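Regulator of nonsense transcripts 2 (Homo sapiens, PDB 4CEK) acts in nonsense-mediated mRNA decay, its second MIF4G domain being a helical-repeat module that probably serves as a structural scaffold within the decay machinery. Local coordinates at residues M145-K148 with A149-K152; A177-H180 with P181-D185; R195-F198 with R199-R203; D244-H247 with H248-E251; A292-V295 with T296-E299. All coordinates share one frame; numbering follows the deposited sequence.

Contact 1. Residues M145-K148 with A149-K152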
loop_
_atom_site.group_PDB
_atom_site.type_symbol
_atom_site.label_atom_id
_atom_site.label_comp_id
_atom_site.label_asym_id
_atom_site.label_seq_id
_atom_site.Cartn_x
_atom_site.Cartn_y
_atom_site.Cartn_z
ATOM N N MET A 145 19.871 7.714 -11.111
ATOM C CA MET A 145 19.886 6.293 -10.706
ATOM C C MET A 145 18.987 5.386 -11.511
ATOM O O MET A 145 19.016 4.186 -11.307
ATOM C CB MET A 145 19.487 6.141 -9.235
ATOM C CG MET A 145 20.090 7.176 -8.312
ATOM S SD MET A 145 19.483 7.016 -6.638
ATOM C CE MET A 145 20.137 5.413 -6.272
ATOM N N ASN A 146 18.197 5.942 -12.411
ATOM C CA ASN A 146 17.265 5.145 -13.173
ATOM C C ASN A 146 17.965 4.094 -14.065
ATOM O O ASN A 146 18.785 4.399 -14.919
ATOM C CB ASN A 146 16.363 6.048 -13.998
ATOM C CG ASN A 146 15.160 5.317 -14.511
ATOM O OD1 ASN A 146 14.932 4.171 -14.127
ATOM N ND2 ASN A 146 14.377 5.963 -15.371
ATOM N N THR A 147 17.601 2.842 -13.853
ATOM C CA THR A 147 18.317 1.701 -14.393
ATOM C C THR A 147 17.445 0.511 -14.034
ATOM O O THR A 147 17.064 0.359 -12.867
ATOM C CB THR A 147 19.679 1.562 -13.712
ATOM O OG1 THR A 147 20.604 2.495 -14.296
ATOM C CG2 THR A 147 20.198 0.148 -13.812
ATOM N N LYS A 148 17.088 -0.282 -15.037
ATOM C CA LYS A 148 16.332 -1.505 -14.853
ATOM C C LYS A 148 16.713 -2.210 -13.544
ATOM O O LYS A 148 15.853 -2.439 -12.692
ATOM C CB LYS A 148 16.535 -2.454 -16.043
ATOM C CG LYS A 148 15.338 -3.363 -16.307
ATOM C CD LYS A 148 15.747 -4.682 -16.958
ATOM C CE LYS A 148 14.586 -5.671 -16.995
ATOM N NZ LYS A 148 14.641 -6.586 -18.174
ATOM N N ALA A 149 17.994 -2.505 -13.374
ATOM C CA ALA A 149 18.487 -3.142 -12.154
ATOM C C ALA A 149 18.157 -2.339 -10.886
ATOM O O ALA A 149 17.946 -2.902 -9.806
ATOM C CB ALA A 149 19.990 -3.361 -12.240
ATOM N N ASN A 150 18.170 -1.022 -11.028
ATOM C CA ASN A 150 17.938 -0.119 -9.916
ATOM C C ASN A 150 16.448 0.037 -9.606
ATOM O O ASN A 150 16.082 0.275 -8.461
ATOM C CB ASN A 150 18.580 1.263 -10.181
ATOM C CG ASN A 150 20.086 1.284 -9.894
ATOM O OD1 ASN A 150 20.660 0.289 -9.436
ATOM N ND2 ASN A 150 20.726 2.442 -10.128
ATOM N N ARG A 151 15.602 -0.077 -10.627
ATOM C CA ARG A 151 14.176 -0.014 -10.417
ATOM C C ARG A 151 13.734 -1.276 -9.640
ATOM O O ARG A 151 12.810 -1.215 -8.822
ATOM C CB ARG A 151 13.429 0.173 -11.740
ATOM C CG ARG A 151 13.708 1.525 -12.365
ATOM C CD ARG A 151 12.711 1.924 -13.458
ATOM N NE ARG A 151 12.785 1.016 -14.608
ATOM C CZ ARG A 151 13.795 0.959 -15.489
ATOM N NH1 ARG A 151 14.864 1.765 -15.394
ATOM N NH2 ARG A 151 13.748 0.066 -16.471
ATOM N N LYS A 152 14.411 -2.396 -9.869
ATOM C CA LYS A 152 14.071 -3.634 -9.195
ATOM C C LYS A 152 14.483 -3.561 -7.737
ATOM O O LYS A 152 13.810 -4.101 -6.864
ATOM C CB LYS A 152 14.773 -4.843 -9.825
ATOM C CG LYS A 152 14.010 -5.537 -10.937
ATOM C CD LYS A 152 14.702 -6.855 -11.333
ATOM C CE LYS A 152 15.929 -6.639 -12.234
ATOM N NZ LYS A 152 17.074 -7.535 -11.893
#
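N150 and R151 reach back from the first turn of helix 148-159 to grip the loop that joins it to helix 131-144, a local helix-start contact in the helical-hairpin architecture of the MIF4G domain. T147 occupies the N-cap position, yet its hydroxyl OG1 turns to the carbonyl of N146 and makes no capping bond; two side chains from inside the helix hold the loop instead. The N150 amide donates from ND2 to M145 O at 2.7 Å, with an N-H...O angle of 162°. This bond lies in the carbonyl plane on a lone pair, and the acceptor stays close to the amide plane of N150, so the amide's rotation is well fixed. N150 CG stands beside the backbone N (chi1 -80°), which directs the amide back toward M145, while N150 CB packs 3.7 Å from T147 CB. R151 folds back the same way: a bend at chi3 lays its guanidinium alongside the loop, with K148 CA over one face. Behind these groups T147 O receives R151 N at 2.7 Å, the first firm backbone bond of the turn. M145 and N150 pack on helix 110-124, whereas R151 NE forms a salt bridge with D185, giving the guanidinium a second anchor. The N146 amide plane stands 87° from that of the guanidinium, and R151 NH1 donates to N146 OD1 at 2.7 Å from above the carbonyl plane, not on a lone pair.

Contact 2. Residues A177-H180 with P181-D185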
loop_
_atom_site.group_PDB
_atom_site.type_symbol
_atom_site.label_atom_id
_atom_site.label_comp_id
_atom_site.label_asym_id
_atom_site.label_seq_id
_atom_site.Cartn_x
_atom_site.Cartn_y
_atom_site.Cartn_z
ATOM N N ALA A 177 3.705 6.688 -6.998
ATOM C CA ALA A 177 2.763 7.347 -7.898
ATOM C C ALA A 177 3.423 8.514 -8.633
ATOM O O ALA A 177 2.993 8.912 -9.722
ATOM C CB ALA A 177 1.555 7.829 -7.127
ATOM N N THR A 178 4.438 9.088 -8.014
ATOM C CA THR A 178 5.154 10.217 -8.610
ATOM C C THR A 178 6.099 9.735 -9.743
ATOM O O THR A 178 6.260 10.399 -10.750
ATOM C CB THR A 178 5.946 10.988 -7.537
ATOM O OG1 THR A 178 5.036 11.518 -6.557
ATOM C CG2 THR A 178 6.706 12.119 -8.167
ATOM N N LEU A 179 6.695 8.566 -9.556
ATOM C CA LEU A 179 7.513 7.933 -10.557
ATOM C C LEU A 179 6.722 7.341 -11.730
ATOM O O LEU A 179 7.232 7.248 -12.841
ATOM C CB LEU A 179 8.369 6.844 -9.894
ATOM C CG LEU A 179 9.413 7.402 -8.916
ATOM C CD1 LEU A 179 10.217 6.285 -8.255
ATOM C CD2 LEU A 179 10.327 8.358 -9.662
ATOM N N HIS A 180 5.476 6.964 -11.498
ATOM C CA HIS A 180 4.732 6.122 -12.446
ATOM C C HIS A 180 4.615 6.662 -13.852
ATOM O O HIS A 180 4.712 5.899 -14.820
ATOM C CB HIS A 180 3.341 5.838 -11.880
ATOM C CG HIS A 180 2.433 5.092 -12.815
ATOM N ND1 HIS A 180 2.603 3.787 -13.104
ATOM C CD2 HIS A 180 1.318 5.513 -13.529
ATOM C CE1 HIS A 180 1.636 3.387 -13.942
ATOM N NE2 HIS A 180 0.850 4.445 -14.206
ATOM N N PRO A 181 4.389 7.977 -13.998
ATOM C CA PRO A 181 4.232 8.512 -15.350
ATOM C C PRO A 181 5.488 8.438 -16.244
ATOM O O PRO A 181 5.363 8.618 -17.453
ATOM C CB PRO A 181 3.829 9.977 -15.092
ATOM C CG PRO A 181 3.165 9.933 -13.746
ATOM C CD PRO A 181 4.071 9.004 -12.986
ATOM N N CYS A 182 6.664 8.166 -15.684
ATOM C CA CYS A 182 7.852 8.020 -16.491
ATOM C C CYS A 182 8.722 6.793 -16.180
ATOM O O CYS A 182 9.822 6.678 -16.685
ATOM C CB CYS A 182 8.670 9.287 -16.367
ATOM S SG CYS A 182 9.461 9.410 -14.779
ATOM N N MET A 183 8.223 5.891 -15.342
ATOM C CA MET A 183 8.737 4.519 -15.183
ATOM C C MET A 183 7.627 3.712 -14.472
ATOM O O MET A 183 7.722 3.323 -13.301
ATOM C CB MET A 183 10.028 4.476 -14.373
ATOM C CG MET A 183 9.944 5.096 -12.995
ATOM S SD MET A 183 11.492 4.951 -12.099
ATOM C CE MET A 183 12.335 6.298 -12.969
ATOM N N SER A 184 6.545 3.496 -15.188
ATOM C CA SER A 184 5.404 2.788 -14.644
ATOM C C SER A 184 5.756 1.452 -13.934
ATOM O O SER A 184 5.092 1.121 -12.963
ATOM C CB SER A 184 4.367 2.564 -15.763
ATOM O OG SER A 184 4.808 1.593 -16.682
ATOM N N ASP A 185 6.785 0.715 -14.419
ATOM C CA ASP A 185 7.141 -0.653 -13.905
ATOM C C ASP A 185 7.437 -0.765 -12.399
ATOM O O ASP A 185 7.424 -1.843 -11.813
ATOM C CB ASP A 185 8.329 -1.204 -14.667
ATOM C CG ASP A 185 9.512 -0.271 -14.626
ATOM O OD1 ASP A 185 9.281 0.963 -14.745
ATOM O OD2 ASP A 185 10.658 -0.771 -14.480
#
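L179 O collects the backbone of the turn following helix 169-179: C182 N donates to it at 3.0 Å with an N-H...O angle of 160°, and M183 N approaches equally near but at 134°, a weak bond. P181 brings no N-H to this turn. Its ring is instead set against the carbonyls of A177 and T178, with P181 CD 3.4 Å from A177 O and from T178 O. The chain then bends away toward helix 185-203.

Among the side chains, M183 has CG between its backbone N and carbonyl carbon (chi1 56°), which places M183 CG 3.9 Å from L179 CB in apolar contact. The M183 side chain also touches F141 and C142 of helix 131-144, and its SD and CE lie against R151 and N146 respectively, while L179 packs on L154 of helix 148-159. On another side of the turn the H180 imidazole, its CG anti to the backbone N, lies obliquely along S184, with H180 CE1 3.4 Å from S184 CB.

The chemistry therefore divides: one carbonyl with two donors organises the backbone, and the side-chain contacts between the two segments are packing. Polar ties run outward, from D185 to R151 in a salt bridge and weakly from S184 OG to E188, consistent with an interhelical turn fastened to the adjoining helices.

Contact 3. Residues R195-F198 with R199-R203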
loop_
_atom_site.group_PDB
_atom_site.type_symbol
_atom_site.label_atom_id
_atom_site.label_comp_id
_atom_site.label_asym_id
_atom_site.label_seq_id
_atom_site.Cartn_x
_atom_site.Cartn_y
_atom_site.Cartn_z
ATOM N N ARG A 195 -0.371 -7.678 -4.212
ATOM C CA ARG A 195 -1.453 -8.624 -4.521
ATOM C C ARG A 195 -1.173 -10.069 -4.125
ATOM O O ARG A 195 -2.055 -10.738 -3.582
ATOM C CB ARG A 195 -1.781 -8.648 -6.023
ATOM C CG ARG A 195 -2.703 -7.541 -6.485
ATOM C CD ARG A 195 -3.393 -7.891 -7.806
ATOM N NE ARG A 195 -2.408 -8.325 -8.800
ATOM C CZ ARG A 195 -1.683 -7.521 -9.570
ATOM N NH1 ARG A 195 -1.828 -6.187 -9.519
ATOM N NH2 ARG A 195 -0.816 -8.074 -10.408
ATOM N N GLY A 196 0.006 -10.576 -4.482
ATOM C CA GLY A 196 0.386 -11.958 -4.163
ATOM C C GLY A 196 0.482 -12.198 -2.666
ATOM O O GLY A 196 0.020 -13.209 -2.158
ATOM N N ASP A 197 1.011 -11.233 -1.937
ATOM C CA ASP A 197 1.120 -11.360 -0.473
ATOM C C ASP A 197 -0.275 -11.291 0.172
ATOM O O ASP A 197 -0.583 -12.062 1.103
ATOM C CB ASP A 197 2.029 -10.276 0.045
ATOM C CG ASP A 197 2.689 -10.633 1.329
ATOM O OD1 ASP A 197 2.708 -11.804 1.705
ATOM O OD2 ASP A 197 3.159 -9.708 1.991
ATOM N N PHE A 198 -1.158 -10.447 -0.389
ATOM C CA PHE A 198 -2.534 -10.393 0.049
ATOM C C PHE A 198 -3.208 -11.750 -0.089
ATOM O O PHE A 198 -3.780 -12.247 0.875
ATOM C CB PHE A 198 -3.311 -9.329 -0.720
ATOM C CG PHE A 198 -4.759 -9.217 -0.310
ATOM C CD1 PHE A 198 -5.120 -8.505 0.819
ATOM C CD2 PHE A 198 -5.744 -9.851 -1.019
ATOM C CE1 PHE A 198 -6.454 -8.380 1.194
ATOM C CE2 PHE A 198 -7.084 -9.767 -0.643
ATOM C CZ PHE A 198 -7.430 -9.017 0.470
ATOM N N ARG A 199 -3.111 -12.349 -1.269
ATOM C CA ARG A 199 -3.663 -13.695 -1.552
ATOM C C ARG A 199 -3.155 -14.701 -0.553
ATOM O O ARG A 199 -3.921 -15.452 0.040
ATOM C CB ARG A 199 -3.219 -14.155 -2.919
ATOM C CG ARG A 199 -4.295 -14.521 -3.908
ATOM C CD ARG A 199 -3.662 -14.782 -5.286
ATOM N NE ARG A 199 -3.743 -13.602 -6.119
ATOM C CZ ARG A 199 -2.748 -13.023 -6.794
ATOM N NH1 ARG A 199 -1.529 -13.522 -6.820
ATOM N NH2 ARG A 199 -3.020 -11.923 -7.497
ATOM N N PHE A 200 -1.856 -14.687 -0.348
ATOM C CA PHE A 200 -1.209 -15.533 0.658
ATOM C C PHE A 200 -1.815 -15.359 2.067
ATOM O O PHE A 200 -2.215 -16.346 2.691
ATOM C CB PHE A 200 0.300 -15.231 0.646
ATOM C CG PHE A 200 1.084 -16.042 1.601
ATOM C CD1 PHE A 200 1.318 -17.391 1.355
ATOM C CD2 PHE A 200 1.606 -15.462 2.763
ATOM C CE1 PHE A 200 2.045 -18.156 2.262
ATOM C CE2 PHE A 200 2.331 -16.218 3.677
ATOM C CZ PHE A 200 2.551 -17.567 3.426
ATOM N N HIS A 201 -1.943 -14.110 2.534
ATOM C CA HIS A 201 -2.581 -13.820 3.830
ATOM C C HIS A 201 -4.017 -14.246 3.941
ATOM O O HIS A 201 -4.453 -14.650 5.016
ATOM C CB HIS A 201 -2.523 -12.338 4.167
ATOM C CG HIS A 201 -1.126 -11.812 4.391
ATOM N ND1 HIS A 201 -0.190 -12.513 5.030
ATOM C CD2 HIS A 201 -0.541 -10.603 4.039
ATOM C CE1 HIS A 201 0.948 -11.798 5.092
ATOM N NE2 HIS A 201 0.735 -10.630 4.480
ATOM N N VAL A 202 -4.775 -14.116 2.861
ATOM C CA VAL A 202 -6.167 -14.520 2.862
ATOM C C VAL A 202 -6.302 -16.035 2.954
ATOM O O VAL A 202 -7.323 -16.523 3.419
ATOM C CB VAL A 202 -6.903 -14.055 1.603
ATOM C CG1 VAL A 202 -8.255 -14.735 1.474
ATOM C CG2 VAL A 202 -7.044 -12.545 1.610
ATOM N N ARG A 203 -5.284 -16.776 2.509
ATOM C CA ARG A 203 -5.346 -18.250 2.527
ATOM C C ARG A 203 -4.872 -18.889 3.824
ATOM O O ARG A 203 -5.321 -19.965 4.133
ATOM C CB ARG A 203 -4.556 -18.847 1.375
ATOM C CG ARG A 203 -5.260 -18.748 0.036
ATOM C CD ARG A 203 -4.259 -19.038 -1.068
ATOM N NE ARG A 203 -4.792 -18.742 -2.402
ATOM C CZ ARG A 203 -4.058 -18.334 -3.438
ATOM N NH1 ARG A 203 -2.744 -18.138 -3.314
ATOM N NH2 ARG A 203 -4.647 -18.095 -4.604
#
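The last two turns of helix 185-203, a long helix of the MIF4G domain, are joined here by side chains spaced four residues apart. Regular, near-straight i to i+4 bonds supply the frame: R199 N to R195 O (3.0 Å), followed by F200, H201 and V202 in step. On the buried side V202 places CG2 over one face of the F198 ring, a CH-pi contact with V202 CG2 3.9 Å from the F198 centroid and 23° off the normal. The methyl is displaced toward the rim, with V202 CG2 nearest F198 CE2 at 3.6 Å. F198 has CG anti to its backbone N, which throws the ring out beside V202.

One residue earlier, the H201 imidazole leans back over D197, whose backbone O sits 3.1 Å above the H201 ring plane. The aspartate carboxylate and the ring are turned 44° apart, and D197 OD2 and H201 NE2 stay 3.6 Å from each other; T216 OG1 is hydrogen-bonded to H201 NE2 and, weakly, to D197 OD2. On the outer side R195 and R199 run side by side, R199 NH2 meeting the edge of the R195 guanidinium 3.9 Å from R195 NE. These like charges probably repel mildly.

Around this helix, F198 fits between helix 210-225, at V217 and I220, and helix 231-243, at C237 and L241. V202 also rests on L241, while D197 and F200 reach helix 89-99.

Contact 4. Residues D244-H247 with H248-E251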
loop_
_atom_site.group_PDB
_atom_site.type_symbol
_atom_site.label_atom_id
_atom_site.label_comp_id
_atom_site.label_asym_id
_atom_site.label_seq_id
_atom_site.Cartn_x
_atom_site.Cartn_y
_atom_site.Cartn_z
ATOM N N ASP A 244 -15.138 -15.350 3.217
ATOM C CA ASP A 244 -14.857 -16.154 4.393
ATOM C C ASP A 244 -14.604 -15.161 5.538
ATOM O O ASP A 244 -13.464 -14.847 5.896
ATOM C CB ASP A 244 -13.668 -17.096 4.150
ATOM C CG ASP A 244 -13.254 -17.870 5.409
ATOM O OD1 ASP A 244 -14.141 -18.268 6.208
ATOM O OD2 ASP A 244 -12.030 -18.067 5.601
ATOM N N PHE A 245 -15.702 -14.700 6.123
ATOM C CA PHE A 245 -15.685 -13.621 7.105
ATOM C C PHE A 245 -15.348 -14.108 8.518
ATOM O O PHE A 245 -16.195 -14.153 9.402
ATOM C CB PHE A 245 -17.044 -12.907 7.065
ATOM C CG PHE A 245 -16.988 -11.453 7.421
ATOM C CD1 PHE A 245 -16.042 -10.611 6.847
ATOM C CD2 PHE A 245 -17.912 -10.914 8.302
ATOM C CE1 PHE A 245 -16.009 -9.267 7.165
ATOM C CE2 PHE A 245 -17.889 -9.572 8.610
ATOM C CZ PHE A 245 -16.940 -8.747 8.042
ATOM N N SER A 246 -14.071 -14.416 8.709
ATOM C CA SER A 246 -13.533 -15.045 9.884
ATOM C C SER A 246 -12.645 -14.052 10.609
ATOM O O SER A 246 -12.485 -12.932 10.162
ATOM C CB SER A 246 -12.646 -16.186 9.419
ATOM O OG SER A 246 -11.417 -15.639 8.939
ATOM N N HIS A 247 -11.996 -14.473 11.686
ATOM C CA HIS A 247 -11.315 -13.533 12.533
ATOM C C HIS A 247 -10.244 -12.711 11.861
ATOM O O HIS A 247 -10.290 -11.483 11.951
ATOM C CB HIS A 247 -10.800 -14.217 13.798
ATOM C CG HIS A 247 -11.889 -14.495 14.831
ATOM N ND1 HIS A 247 -13.216 -14.514 14.513
ATOM C CD2 HIS A 247 -11.806 -14.807 16.190
ATOM C CE1 HIS A 247 -13.934 -14.807 15.615
ATOM N NE2 HIS A 247 -13.071 -14.986 16.643
ATOM N N HIS A 248 -9.270 -13.332 11.196
ATOM C CA HIS A 248 -8.208 -12.535 10.563
ATOM C C HIS A 248 -8.735 -11.740 9.378
ATOM O O HIS A 248 -8.336 -10.614 9.175
ATOM C CB HIS A 248 -6.955 -13.370 10.250
ATOM C CG HIS A 248 -5.973 -13.481 11.431
ATOM N ND1 HIS A 248 -4.686 -13.885 11.284
ATOM C CD2 HIS A 248 -6.135 -13.199 12.801
ATOM C CE1 HIS A 248 -4.068 -13.886 12.491
ATOM N NE2 HIS A 248 -4.949 -13.457 13.412
ATOM N N HIS A 249 -9.698 -12.266 8.648
ATOM C CA HIS A 249 -10.219 -11.568 7.495
ATOM C C HIS A 249 -11.030 -10.340 7.816
ATOM O O HIS A 249 -11.095 -9.400 6.982
ATOM C CB HIS A 249 -11.045 -12.495 6.625
ATOM C CG HIS A 249 -10.262 -13.644 6.065
ATOM N ND1 HIS A 249 -10.827 -14.606 5.300
ATOM C CD2 HIS A 249 -8.907 -13.972 6.187
ATOM C CE1 HIS A 249 -9.886 -15.510 4.959
ATOM N NE2 HIS A 249 -8.706 -15.114 5.501
ATOM N N ILE A 250 -11.694 -10.360 8.978
ATOM C CA ILE A 250 -12.508 -9.250 9.468
ATOM C C ILE A 250 -11.556 -8.116 9.796
ATOM O O ILE A 250 -11.833 -6.982 9.403
ATOM C CB ILE A 250 -13.352 -9.606 10.739
ATOM C CG1 ILE A 250 -14.520 -10.564 10.431
ATOM C CG2 ILE A 250 -13.968 -8.367 11.336
ATOM C CD1 ILE A 250 -15.045 -11.311 11.663
ATOM N N GLU A 251 -10.433 -8.395 10.475
ATOM C CA GLU A 251 -9.502 -7.312 10.820
ATOM C C GLU A 251 -8.820 -6.705 9.599
ATOM O O GLU A 251 -8.735 -5.477 9.468
ATOM C CB GLU A 251 -8.442 -7.722 11.804
ATOM C CG GLU A 251 -8.925 -8.604 12.923
ATOM C CD GLU A 251 -7.933 -8.681 14.070
ATOM O OE1 GLU A 251 -7.318 -7.608 14.391
ATOM O OE2 GLU A 251 -7.787 -9.814 14.631
#
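The H249 imidazole folds back onto the D244 carbonyl, while the next residue, I250, sets a methylene squarely on the ring of F245. In the first pair ND1 of H249 donates to D244 O at 2.7 Å. The donor lies in the carbonyl plane, but the acceptor is tilted from the ring plane and the N-H...O angle is 137°, a bent bond. The D244 carboxylate stands nearly perpendicular to the imidazole, 87° between planes, and brings D244 OD2 to 3.4 Å from H249 CE1. S246 OG lies over a face of the same ring, displaced toward its rim. H249 CG stands beside the backbone N and anti to the carbonyl carbon, an orientation that folds the ring back onto the preceding loop; its NE2 makes a weak hydrogen bond with V202 O, so the imidazole bridges to the end of helix 185-203.

These residues form the entry to helix 247-266 in the MIF4G domain. S246 is the N-cap residue, and F245 just before it centres an inverse gamma turn, closed by a weak bond from S246 N to D244 O. The first turn is then secured by I250 N to S246 O at 2.9 Å.

In the second pair the side chains cross at about a right angle. I250 CG1 sits 3.7 Å from the F245 centroid and only 5° off the normal, a CH-pi contact centred on the ring, with all six ring carbons at nearly equal distances from that methylene. F245 also packs on M281 and K284 of helix 268-287, and both residues touch V298 of helix 292-305.

Contact 5. Residues A292-V295 with T296-E299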
loop_
_atom_site.group_PDB
_atom_site.type_symbol
_atom_site.label_atom_id
_atom_site.label_comp_id
_atom_site.label_asym_id
_atom_site.label_seq_id
_atom_site.Cartn_x
_atom_site.Cartn_y
_atom_site.Cartn_z
ATOM N N ALA A 292 -18.352 -10.609 20.243
ATOM C CA ALA A 292 -18.525 -9.174 20.500
ATOM C C ALA A 292 -17.409 -8.274 19.965
ATOM O O ALA A 292 -17.681 -7.189 19.464
ATOM C CB ALA A 292 -18.654 -8.948 22.010
ATOM N N ARG A 293 -16.164 -8.711 20.100
ATOM C CA ARG A 293 -15.019 -7.884 19.706
ATOM C C ARG A 293 -15.042 -7.542 18.202
ATOM O O ARG A 293 -14.660 -6.454 17.788
ATOM C CB ARG A 293 -13.700 -8.560 20.117
ATOM C CG ARG A 293 -12.473 -7.821 19.592
ATOM C CD ARG A 293 -11.153 -8.227 20.257
ATOM N NE ARG A 293 -10.021 -7.996 19.337
ATOM C CZ ARG A 293 -9.564 -8.878 18.438
ATOM N NH1 ARG A 293 -10.112 -10.093 18.320
ATOM N NH2 ARG A 293 -8.550 -8.541 17.645
ATOM N N TYR A 294 -15.522 -8.469 17.392
ATOM C CA TYR A 294 -15.513 -8.281 15.955
ATOM C C TYR A 294 -16.798 -7.631 15.510
ATOM O O TYR A 294 -16.842 -6.978 14.472
ATOM C CB TYR A 294 -15.311 -9.627 15.238
ATOM C CG TYR A 294 -13.925 -10.193 15.400
ATOM C CD1 TYR A 294 -12.922 -9.867 14.515
ATOM C CD2 TYR A 294 -13.612 -11.029 16.452
ATOM C CE1 TYR A 294 -11.641 -10.367 14.649
ATOM C CE2 TYR A 294 -12.327 -11.524 16.611
ATOM C CZ TYR A 294 -11.349 -11.202 15.685
ATOM O OH TYR A 294 -10.065 -11.701 15.808
ATOM N N VAL A 295 -17.858 -7.787 16.298
ATOM C CA VAL A 295 -19.095 -7.073 16.018
ATOM C C VAL A 295 -18.811 -5.557 16.097
ATOM O O VAL A 295 -19.169 -4.783 15.201
ATOM C CB VAL A 295 -20.241 -7.545 16.968
ATOM C CG1 VAL A 295 -21.518 -6.736 16.726
ATOM C CG2 VAL A 295 -20.514 -9.036 16.736
ATOM N N THR A 296 -18.081 -5.177 17.132
ATOM C CA THR A 296 -17.747 -3.785 17.400
ATOM C C THR A 296 -16.738 -3.233 16.359
ATOM O O THR A 296 -16.932 -2.118 15.809
ATOM C CB THR A 296 -17.181 -3.692 18.844
ATOM O OG1 THR A 296 -18.195 -4.124 19.777
ATOM C CG2 THR A 296 -16.690 -2.325 19.150
ATOM N N MET A 297 -15.694 -4.022 16.064
ATOM C CA MET A 297 -14.773 -3.734 14.918
ATOM C C MET A 297 -15.489 -3.429 13.594
ATOM O O MET A 297 -15.297 -2.377 13.016
ATOM C CB MET A 297 -13.801 -4.895 14.704
ATOM C CG MET A 297 -12.452 -4.518 14.086
ATOM S SD MET A 297 -11.369 -5.965 13.888
ATOM C CE MET A 297 -10.888 -6.274 15.595
ATOM N N VAL A 298 -16.355 -4.312 13.132
ATOM C CA VAL A 298 -17.106 -4.064 11.910
ATOM C C VAL A 298 -17.935 -2.759 11.996
ATOM O O VAL A 298 -17.916 -1.932 11.069
ATOM C CB VAL A 298 -18.048 -5.267 11.604
ATOM C CG1 VAL A 298 -18.971 -4.959 10.414
ATOM C CG2 VAL A 298 -17.241 -6.574 11.364
ATOM N N GLU A 299 -18.663 -2.568 13.104
ATOM C CA GLU A 299 -19.417 -1.313 13.329
ATOM C C GLU A 299 -18.553 -0.070 13.198
ATOM O O GLU A 299 -18.901 0.867 12.489
ATOM C CB GLU A 299 -20.088 -1.334 14.714
ATOM C CG GLU A 299 -21.233 -2.327 14.744
ATOM C CD GLU A 299 -21.711 -2.698 16.125
ATOM O OE1 GLU A 299 -21.125 -2.288 17.120
ATOM O OE2 GLU A 299 -22.716 -3.415 16.210
#
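M297 lies beside Y294 on the first turns of helix 292-305, the last helix of the chain, and the tight part of this local contact is centred on the buried Y294 and V298. M297 SD is 4.2 Å from Y294 CD1 and 5.2 Å from the Y294 ring centroid, approaching obliquely at 53° off the normal: a Met-aromatic contact. V298 brings CG2 to 3.2 Å from Y294 O. Y294 packs against helix 247-266, where it stacks with H247 and its OH is hydrogen-bonded to E251.

R293, A292 and T296 form the solvent side. At its margin R293 runs alongside M297, pointing the same way; an anti chi1 (173°) and an extended chain carry the guanidinium out, and M297 CE sits over one face of it, 3.8 Å from R293 NH2. R293 NH1 adds a weak bond to the Y294 hydroxyl. T296 N binds A292 O at 3.1 Å in a regular helical bond. V295 CG1 lies 3.6 Å from E299 OE2, whose carboxylate forms a salt bridge with K285 of helix 268-287.

Chemically, the methyl covers a guanidinium face and the sulfur lies obliquely beside the tyrosine ring, neither using their polar atoms. Both residues can therefore address E251, by a hydrogen bond from tyrosine and a long, weak ion pair from arginine, and the nearby positive charge would probably favour the ionised glutamate.

Overall arrangement
All five contacts are local and follow one another in series, so none nests within or crosses another. From the N terminus, contact 1 closes the loop between helices 131-144 and 148-159, and contact 2 the turn between 169-179 and 185-203; the two meet through the R151-D185 salt bridge and M183. Contact 3, about 24 Å from contact 2 between centres, lies at the far end of helix 185-203. Its V202 O meets H249 of contact 4, the entry to helix 247-266. Contact 4 in turn joins contact 5 on helix 292-305 through E251 and Y294. Contacts 1 and 5 lie on opposite sides of the chain's centre, about 45 Å apart between centres.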